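Local atomic coordinates of rutinosidase (Aspergillus niger, PDB entry 6I1A), a protein that hydrolyses rutinosides, releasing the disaccharide rutinose, and may also act on beta-1,3-glucans or as a transglycosylase. Residues Y187-I192 / R224-R229; Q228-V233 / I237-Q242. All blocks are in the same frame, centred on the assembly; numbering follows the deposited sequence.

Contact 1 of 2, residues Y187-I192 / R224-R229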
ATOM      1  N   TYR A 187      -3.663   0.282 -33.914  1.00 13.76           N
ATOM      2  CA  TYR A 187      -4.599   0.414 -32.762  1.00 14.12           C
ATOM      3  C   TYR A 187      -4.469  -0.733 -31.787  1.00 15.68           C
ATOM      4  O   TYR A 187      -4.329  -1.944 -32.162  1.00 16.86           O
ATOM      5  CB  TYR A 187      -6.033   0.488 -33.239  1.00 14.17           C
ATOM      6  CG  TYR A 187      -6.315   1.690 -34.091  1.00 14.36           C
ATOM      7  CD1 TYR A 187      -6.120   1.627 -35.481  1.00 14.91           C
ATOM      8  CD2 TYR A 187      -6.773   2.897 -33.591  1.00 14.81           C
ATOM      9  CE1 TYR A 187      -6.374   2.724 -36.300  1.00 15.28           C
ATOM     10  CE2 TYR A 187      -7.047   3.981 -34.396  1.00 16.08           C
ATOM     11  CZ  TYR A 187      -6.846   3.907 -35.771  1.00 15.52           C
ATOM     12  OH  TYR A 187      -7.130   5.004 -36.512  1.00 15.94           O
ATOM     13  N   THR A 188      -4.591  -0.380 -30.507  1.00 13.37           N
ATOM     14  CA  THR A 188      -4.778  -1.292 -29.378  1.00 13.47           C
ATOM     15  C   THR A 188      -6.132  -0.990 -28.760  1.00 13.11           C
ATOM     16  O   THR A 188      -6.488   0.163 -28.576  1.00 12.72           O
ATOM     17  CB  THR A 188      -3.628  -1.209 -28.370  1.00 12.16           C
ATOM     18  OG1 THR A 188      -2.458  -1.748 -28.977  1.00 13.07           O
ATOM     19  CG2 THR A 188      -3.903  -1.858 -27.053  1.00 12.63           C
ATOM     20  N   LEU A 189      -6.904  -2.032 -28.424  1.00 12.38           N
ATOM     21  CA  LEU A 189      -8.246  -1.873 -27.855  1.00 11.49           C
ATOM     22  C   LEU A 189      -8.204  -2.082 -26.340  1.00 11.25           C
ATOM     23  O   LEU A 189      -7.777  -3.162 -25.859  1.00 12.66           O
ATOM     24  CB  LEU A 189      -9.159  -2.934 -28.507  1.00 11.56           C
ATOM     25  CG  LEU A 189     -10.643  -2.767 -28.307  1.00 13.77           C
ATOM     26  CD1 LEU A 189     -11.448  -3.544 -29.406  1.00 14.98           C
ATOM     27  CD2 LEU A 189     -11.057  -3.286 -27.000  1.00 16.07           C
ATOM     28  N   GLU A 190      -8.642  -1.079 -25.587  1.00 10.95           N
ATOM     29  CA  GLU A 190      -8.697  -1.133 -24.120  1.00 11.43           C
ATOM     30  C   GLU A 190     -10.146  -1.057 -23.655  1.00 10.68           C
ATOM     31  O   GLU A 190     -10.782   0.012 -23.703  1.00 10.66           O
ATOM     32  CB  GLU A 190      -7.921   0.036 -23.496  1.00 11.52           C
ATOM     33  CG  GLU A 190      -7.837  -0.083 -21.992  1.00 11.50           C
ATOM     34  CD  GLU A 190      -6.834   0.833 -21.351  1.00 13.65           C
ATOM     35  OE1 GLU A 190      -6.573   1.936 -21.876  1.00 13.03           O
ATOM     36  OE2 GLU A 190      -6.226   0.391 -20.338  1.00 12.99           O
ATOM     37  N   PRO A 191     -10.746  -2.213 -23.269  1.00 11.72           N
ATOM     38  CA  PRO A 191     -12.205  -2.268 -23.108  1.00 11.05           C
ATOM     39  C   PRO A 191     -12.785  -1.921 -21.738  1.00 11.56           C
ATOM     40  O   PRO A 191     -14.002  -1.935 -21.556  1.00 11.79           O
ATOM     41  CB  PRO A 191     -12.448  -3.770 -23.411  1.00 11.44           C
ATOM     42  CG  PRO A 191     -11.265  -4.462 -22.852  1.00 12.53           C
ATOM     43  CD  PRO A 191     -10.126  -3.533 -23.277  1.00 11.71           C
ATOM     44  N   ILE A 192     -11.915  -1.588 -20.784  1.00 11.05           N
ATOM     45  CA  ILE A 192     -12.407  -1.124 -19.469  1.00 11.65           C
ATOM     46  C   ILE A 192     -11.313  -0.263 -18.841  1.00 11.21           C
ATOM     47  O   ILE A 192     -10.125  -0.422 -19.189  1.00 11.32           O
ATOM     48  CB  ILE A 192     -12.808  -2.318 -18.556  1.00 10.87           C
ATOM     49  CG1 ILE A 192     -13.764  -1.899 -17.420  1.00 11.78           C
ATOM     50  CG2 ILE A 192     -11.605  -3.065 -18.028  1.00 12.83           C
ATOM     51  CD1 ILE A 192     -14.526  -3.102 -16.828  1.00 12.39           C
ATOM     52  N   ARG A 224     -12.521 -11.801 -20.822  1.00 13.68           N
ATOM     53  CA  ARG A 224     -12.493 -13.056 -21.623  1.00 12.93           C
ATOM     54  C   ARG A 224     -13.447 -12.917 -22.805  1.00 14.06           C
ATOM     55  O   ARG A 224     -13.077 -13.359 -23.916  1.00 15.24           O
ATOM     56  CB  ARG A 224     -12.868 -14.241 -20.735  1.00 14.11           C
ATOM     57  CG  ARG A 224     -11.736 -14.702 -19.857  1.00 15.71           C
ATOM     58  CD  ARG A 224     -12.148 -15.872 -18.981  1.00 18.32           C
ATOM     59  NE  ARG A 224     -10.947 -16.482 -18.424  1.00 20.63           N
ATOM     60  CZ  ARG A 224     -10.890 -17.191 -17.316  1.00 22.72           C
ATOM     61  NH1 ARG A 224      -9.712 -17.669 -16.912  1.00 21.41           N
ATOM     62  NH2 ARG A 224     -11.990 -17.461 -16.602  1.00 20.53           N
ATOM     63  N   ALA A 225     -14.633 -12.364 -22.622  1.00 13.33           N
ATOM     64  CA  ALA A 225     -15.544 -12.170 -23.747  1.00 14.29           C
ATOM     65  C   ALA A 225     -14.984 -11.208 -24.799  1.00 13.38           C
ATOM     66  O   ALA A 225     -15.166 -11.402 -26.030  1.00 14.82           O
ATOM     67  CB  ALA A 225     -16.880 -11.717 -23.278  1.00 14.78           C
ATOM     68  N   VAL A 226     -14.346 -10.118 -24.341  1.00 12.90           N
ATOM     69  CA  VAL A 226     -13.754  -9.149 -25.281  1.00 12.88           C
ATOM     70  C   VAL A 226     -12.590  -9.800 -26.059  1.00 12.58           C
ATOM     71  O   VAL A 226     -12.507  -9.642 -27.258  1.00 13.23           O
ATOM     72  CB  VAL A 226     -13.271  -7.882 -24.542  1.00 12.58           C
ATOM     73  CG1 VAL A 226     -12.428  -7.048 -25.515  1.00 12.62           C
ATOM     74  CG2 VAL A 226     -14.465  -7.129 -23.979  1.00 13.60           C
ATOM     75  N   VAL A 227     -11.722 -10.501 -25.341  1.00 13.03           N
ATOM     76  CA  VAL A 227     -10.582 -11.188 -26.010  1.00 14.39           C
ATOM     77  C   VAL A 227     -11.107 -12.159 -27.085  1.00 14.42           C
ATOM     78  O   VAL A 227     -10.636 -12.133 -28.221  1.00 15.32           O
ATOM     79  CB  VAL A 227      -9.690 -11.900 -24.996  1.00 14.20           C
ATOM     80  CG1 VAL A 227      -8.763 -12.882 -25.699  1.00 16.51           C
ATOM     81  CG2 VAL A 227      -8.951 -10.871 -24.156  1.00 15.90           C
ATOM     82  N   GLN A 228     -12.136 -12.910 -26.743  1.00 14.73           N
ATOM     83  CA  GLN A 228     -12.753 -13.835 -27.722  1.00 15.33           C
ATOM     84  C   GLN A 228     -13.368 -13.090 -28.877  1.00 15.65           C
ATOM     85  O   GLN A 228     -13.205 -13.516 -30.048  1.00 15.00           O
ATOM     86  CB  GLN A 228     -13.720 -14.738 -26.995  1.00 18.12           C
ATOM     87  CG  GLN A 228     -12.950 -15.771 -26.219  1.00 22.89           C
ATOM     88  CD  GLN A 228     -13.829 -16.927 -25.782  1.00 30.63           C
ATOM     89  OE1 GLN A 228     -14.807 -17.249 -26.439  1.00 39.68           O
ATOM     90  NE2 GLN A 228     -13.462 -17.544 -24.668  1.00 35.77           N
ATOM     91  N   ARG A 229     -14.058 -11.983 -28.635  1.00 13.92           N
ATOM     92  CA  ARG A 229     -14.661 -11.219 -29.733  1.00 14.11           C
ATOM     93  C   ARG A 229     -13.560 -10.674 -30.658  1.00 14.04           C
ATOM     94  O   ARG A 229     -13.661 -10.733 -31.912  1.00 14.48           O
ATOM     95  CB  ARG A 229     -15.553 -10.114 -29.171  1.00 15.61           C
ATOM     96  CG  ARG A 229     -16.389  -9.428 -30.233  1.00 17.44           C
ATOM     97  CD  ARG A 229     -17.489 -10.304 -30.825  1.00 21.39           C
ATOM     98  NE  ARG A 229     -18.292 -10.880 -29.744  1.00 27.46           N
ATOM     99  CZ  ARG A 229     -19.401 -10.374 -29.205  1.00 29.80           C
ATOM    100  NH1 ARG A 229     -19.857  -9.198 -29.581  1.00 30.53           N
ATOM    101  NH2 ARG A 229     -20.039 -11.035 -28.246  1.00 30.53           N
TER
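Val226, on the inner face of helix 213-233, reaches across to Pro191 and Leu189 of the 187-192 segment. Starting at CB, which points toward the strand segment, the approach is still loose: Val226 CB lies 4.3 Å from both Pro191 CB and Pro191 CG. The methyls close the gap. A chi1 of 169° sets CG1 opposite the backbone nitrogen, and this branch meets both partners: Val226 CG1 comes to 3.9 Å from Pro191 CG, and at the edge of contact it is 4.3 Å from Leu189 CD2. The second methyl is engaged with the proline alone, Val226 CG2 resting 4.0 Å from Pro191 CB. The two methyls thus lie against the CB-CG side of the pyrrolidine ring, the two side chains crossing at a slant. The footprint is small, 95 Å² summed over both segments, and the nearest CA pair, Val226 and Pro191, is 7.4 Å apart. Ile171 and Ile175 of helix 161-179 also touch Pro191 and Leu189 respectively, so two neighbouring outer helices cover this strand. Strand within, helix without is the layering of the TIM barrel to which family 5 hydrolases belong. Close by, Tyr222 of the same helix hydrogen-bonds Pro191 O through OH. With no hydrogen bond between the segments and all three touching residues buried, this patch is held by apolar van der Waals contact alone.

Contact 2 of 2, residues Q228-V233 / I237-Q242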
ATOM      1  N   GLN A 228     -12.136 -12.910 -26.743  1.00 14.73           N
ATOM      2  CA  GLN A 228     -12.753 -13.835 -27.722  1.00 15.33           C
ATOM      3  C   GLN A 228     -13.368 -13.090 -28.877  1.00 15.65           C
ATOM      4  O   GLN A 228     -13.205 -13.516 -30.048  1.00 15.00           O
ATOM      5  CB  GLN A 228     -13.720 -14.738 -26.995  1.00 18.12           C
ATOM      6  CG  GLN A 228     -12.950 -15.771 -26.219  1.00 22.89           C
ATOM      7  CD  GLN A 228     -13.829 -16.927 -25.782  1.00 30.63           C
ATOM      8  OE1 GLN A 228     -14.807 -17.249 -26.439  1.00 39.68           O
ATOM      9  NE2 GLN A 228     -13.462 -17.544 -24.668  1.00 35.77           N
ATOM     10  N   ARG A 229     -14.058 -11.983 -28.635  1.00 13.92           N
ATOM     11  CA  ARG A 229     -14.661 -11.219 -29.733  1.00 14.11           C
ATOM     12  C   ARG A 229     -13.560 -10.674 -30.658  1.00 14.04           C
ATOM     13  O   ARG A 229     -13.661 -10.733 -31.912  1.00 14.48           O
ATOM     14  CB  ARG A 229     -15.553 -10.114 -29.171  1.00 15.61           C
ATOM     15  CG  ARG A 229     -16.389  -9.428 -30.233  1.00 17.44           C
ATOM     16  CD  ARG A 229     -17.489 -10.304 -30.825  1.00 21.39           C
ATOM     17  NE  ARG A 229     -18.292 -10.880 -29.744  1.00 27.46           N
ATOM     18  CZ  ARG A 229     -19.401 -10.374 -29.205  1.00 29.80           C
ATOM     19  NH1 ARG A 229     -19.857  -9.198 -29.581  1.00 30.53           N
ATOM     20  NH2 ARG A 229     -20.039 -11.035 -28.246  1.00 30.53           N
ATOM     21  N   VAL A 230     -12.513 -10.082 -30.093  1.00 12.88           N
ATOM     22  CA  VAL A 230     -11.421  -9.556 -30.954  1.00 13.39           C
ATOM     23  C   VAL A 230     -10.739 -10.723 -31.698  1.00 14.32           C
ATOM     24  O   VAL A 230     -10.499 -10.603 -32.922  1.00 16.18           O
ATOM     25  CB  VAL A 230     -10.422  -8.759 -30.094  1.00 15.08           C
ATOM     26  CG1 VAL A 230      -9.173  -8.412 -30.918  1.00 16.62           C
ATOM     27  CG2 VAL A 230     -11.082  -7.539 -29.462  1.00 14.58           C
ATOM     28  N   GLU A 231     -10.402 -11.803 -30.989  1.00 15.30           N
ATOM     29  CA  GLU A 231      -9.833 -13.027 -31.636  1.00 15.61           C
ATOM     30  C   GLU A 231     -10.736 -13.470 -32.784  1.00 17.68           C
ATOM     31  O   GLU A 231     -10.198 -13.938 -33.800  1.00 16.65           O
ATOM     32  CB  GLU A 231      -9.717 -14.162 -30.627  1.00 15.86           C
ATOM     33  CG  GLU A 231      -8.557 -13.973 -29.697  1.00 17.47           C
ATOM     34  CD  GLU A 231      -8.438 -14.956 -28.557  1.00 17.42           C
ATOM     35  OE1 GLU A 231      -9.439 -15.620 -28.255  1.00 18.72           O
ATOM     36  OE2 GLU A 231      -7.325 -15.025 -27.880  1.00 19.37           O
ATOM     37  N   SER A 232     -12.047 -13.391 -32.670  1.00 15.04           N
ATOM     38  CA  SER A 232     -12.965 -13.894 -33.714  1.00 16.46           C
ATOM     39  C   SER A 232     -12.887 -13.012 -34.963  1.00 16.46           C
ATOM     40  O   SER A 232     -13.306 -13.474 -36.049  1.00 17.56           O
ATOM     41  CB  SER A 232     -14.375 -14.013 -33.177  1.00 17.49           C
ATOM     42  OG  SER A 232     -15.025 -12.738 -33.149  1.00 20.05           O
ATOM     43  N   VAL A 233     -12.522 -11.739 -34.866  1.00 14.92           N
ATOM     44  CA  VAL A 233     -12.506 -10.811 -36.012  1.00 15.48           C
ATOM     45  C   VAL A 233     -11.081 -10.597 -36.523  1.00 18.11           C
ATOM     46  O   VAL A 233     -10.851 -10.660 -37.771  1.00 18.98           O
ATOM     47  CB  VAL A 233     -13.131  -9.482 -35.589  1.00 16.26           C
ATOM     48  CG1 VAL A 233     -13.024  -8.452 -36.692  1.00 17.66           C
ATOM     49  CG2 VAL A 233     -14.565  -9.670 -35.138  1.00 16.32           C
ATOM     50  N   ILE A 237      -5.150  -7.575 -33.456  1.00 15.55           N
ATOM     51  CA  ILE A 237      -5.416  -6.337 -32.642  1.00 15.26           C
ATOM     52  C   ILE A 237      -5.131  -6.703 -31.197  1.00 14.66           C
ATOM     53  O   ILE A 237      -5.822  -7.523 -30.626  1.00 14.74           O
ATOM     54  CB  ILE A 237      -6.870  -5.855 -32.807  1.00 14.32           C
ATOM     55  CG1 ILE A 237      -7.218  -5.507 -34.259  1.00 14.99           C
ATOM     56  CG2 ILE A 237      -7.139  -4.674 -31.865  1.00 15.02           C
ATOM     57  CD1 ILE A 237      -8.668  -5.299 -34.460  1.00 15.62           C
ATOM     58  N   PRO A 238      -4.181  -6.036 -30.483  1.00 14.46           N
ATOM     59  CA  PRO A 238      -3.950  -6.352 -29.090  1.00 14.07           C
ATOM     60  C   PRO A 238      -5.080  -5.820 -28.204  1.00 13.22           C
ATOM     61  O   PRO A 238      -5.726  -4.805 -28.546  1.00 13.58           O
ATOM     62  CB  PRO A 238      -2.659  -5.579 -28.755  1.00 14.35           C
ATOM     63  CG  PRO A 238      -2.071  -5.224 -30.082  1.00 14.27           C
ATOM     64  CD  PRO A 238      -3.213  -5.050 -31.046  1.00 15.03           C
ATOM     65  N   VAL A 239      -5.311  -6.527 -27.115  1.00 12.52           N
ATOM     66  CA  VAL A 239      -6.253  -6.100 -26.046  1.00 12.41           C
ATOM     67  C   VAL A 239      -5.409  -5.638 -24.852  1.00 11.66           C
ATOM     68  O   VAL A 239      -4.519  -6.388 -24.351  1.00 12.72           O
ATOM     69  CB  VAL A 239      -7.240  -7.208 -25.645  1.00 13.37           C
ATOM     70  CG1 VAL A 239      -8.021  -6.833 -24.410  1.00 14.81           C
ATOM     71  CG2 VAL A 239      -8.188  -7.509 -26.813  1.00 16.09           C
ATOM     72  N   MET A 240      -5.677  -4.423 -24.391  1.00 11.67           N
ATOM     73  CA  MET A 240      -5.034  -3.850 -23.211  1.00 11.64           C
ATOM     74  C   MET A 240      -6.009  -3.918 -22.027  1.00 10.11           C
ATOM     75  O   MET A 240      -7.120  -3.318 -22.068  1.00 11.36           O
ATOM     76  CB  MET A 240      -4.653  -2.410 -23.514  1.00 12.02           C
ATOM     77  CG  MET A 240      -4.031  -1.694 -22.310  1.00 12.33           C
ATOM     78  SD  MET A 240      -3.231  -0.114 -22.739  1.00 12.74           S
ATOM     79  CE  MET A 240      -1.743  -0.693 -23.528  1.00 14.40           C
ATOM     80  N   PHE A 241      -5.616  -4.690 -21.039  1.00 10.39           N
ATOM     81  CA  PHE A 241      -6.408  -4.982 -19.835  1.00 11.56           C
ATOM     82  C   PHE A 241      -5.951  -4.076 -18.695  1.00 11.09           C
ATOM     83  O   PHE A 241      -4.808  -4.231 -18.206  1.00 11.75           O
ATOM     84  CB  PHE A 241      -6.287  -6.454 -19.472  1.00 11.11           C
ATOM     85  CG  PHE A 241      -7.076  -6.875 -18.269  1.00 12.20           C
ATOM     86  CD1 PHE A 241      -8.146  -6.128 -17.778  1.00 12.91           C
ATOM     87  CD2 PHE A 241      -6.754  -8.062 -17.639  1.00 12.60           C
ATOM     88  CE1 PHE A 241      -8.836  -6.528 -16.632  1.00 13.08           C
ATOM     89  CE2 PHE A 241      -7.465  -8.468 -16.519  1.00 14.82           C
ATOM     90  CZ  PHE A 241      -8.484  -7.709 -16.004  1.00 13.84           C
ATOM     91  N   GLN A 242      -6.824  -3.142 -18.308  1.00 11.86           N
ATOM     92  CA  GLN A 242      -6.628  -2.298 -17.112  1.00 10.97           C
ATOM     93  C   GLN A 242      -7.287  -3.032 -15.937  1.00 11.80           C
ATOM     94  O   GLN A 242      -8.511  -2.926 -15.756  1.00 12.62           O
ATOM     95  CB  GLN A 242      -7.222  -0.917 -17.368  1.00 11.00           C
ATOM     96  CG  GLN A 242      -6.637   0.198 -16.533  1.00 10.69           C
ATOM     97  CD  GLN A 242      -6.715  -0.091 -15.048  1.00 11.91           C
ATOM     98  OE1 GLN A 242      -7.805  -0.047 -14.466  1.00 11.97           O
ATOM     99  NE2 GLN A 242      -5.581  -0.433 -14.422  1.00 11.33           N
TER
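The carbonyl oxygen of Arg229 draws three donors in helix 213-233. The shortest comes from a side chain, Ser232 OG to Arg229 O at 2.7 Å; it meets the carbonyl at a C=O...O angle of 122°, tilted 26° from its plane. Chi1 of 79° folds the serine hydroxyl back over the turn to make this bond. The backbone amides contribute weakly, with Ser232 N at 3.2 Å and Val233 N at 3.3 Å from Arg229 O.

Facing the barrel, Val230 makes the actual crossing to the 237-242 segment, and its two methyls divide the work. Val230 CG1 touches backbone as well as side chain, lying 3.5 Å from Ile237 O and 3.9 Å from Ile237 CB; these side chains cross at about a right angle. Val230 CG2 instead meets Val239 CG2 at 3.9 Å, at a slant. Ile237 and Val239 both point toward the helix, whereas the intervening Pro238 points away, the alternation of an extended chain. Helix and following strand are thereby packed together as consecutive elements of the barrel. The bonds to Arg229 O stay within the helix, while the 139 Å² interface rests on apolar contact, with no hydrogen bond across it.

Contacts 1 and 2 are the two halves of one beta-alpha-beta crossover: strand 187-190, helix 213-233, then parallel strand 239-241. Their centres lie about 4 Å apart, and Val226 and Val230, four residues apart on one helix face, address successive strands. The strands are themselves joined by probable backbone hydrogen bonds, Leu189 N to Pro238 O at 3.0 Å and Leu189 O to Met240 N at 2.9 Å. Leu189 also touches Val230, bridging both contacts. In TIM barrels the active site lies at the C-terminal ends of the strands, whereas both contacts lie between the strands and the outer helix. A protein-linked NAG about 14 Å from the Val226 side chain marks no binding pocket.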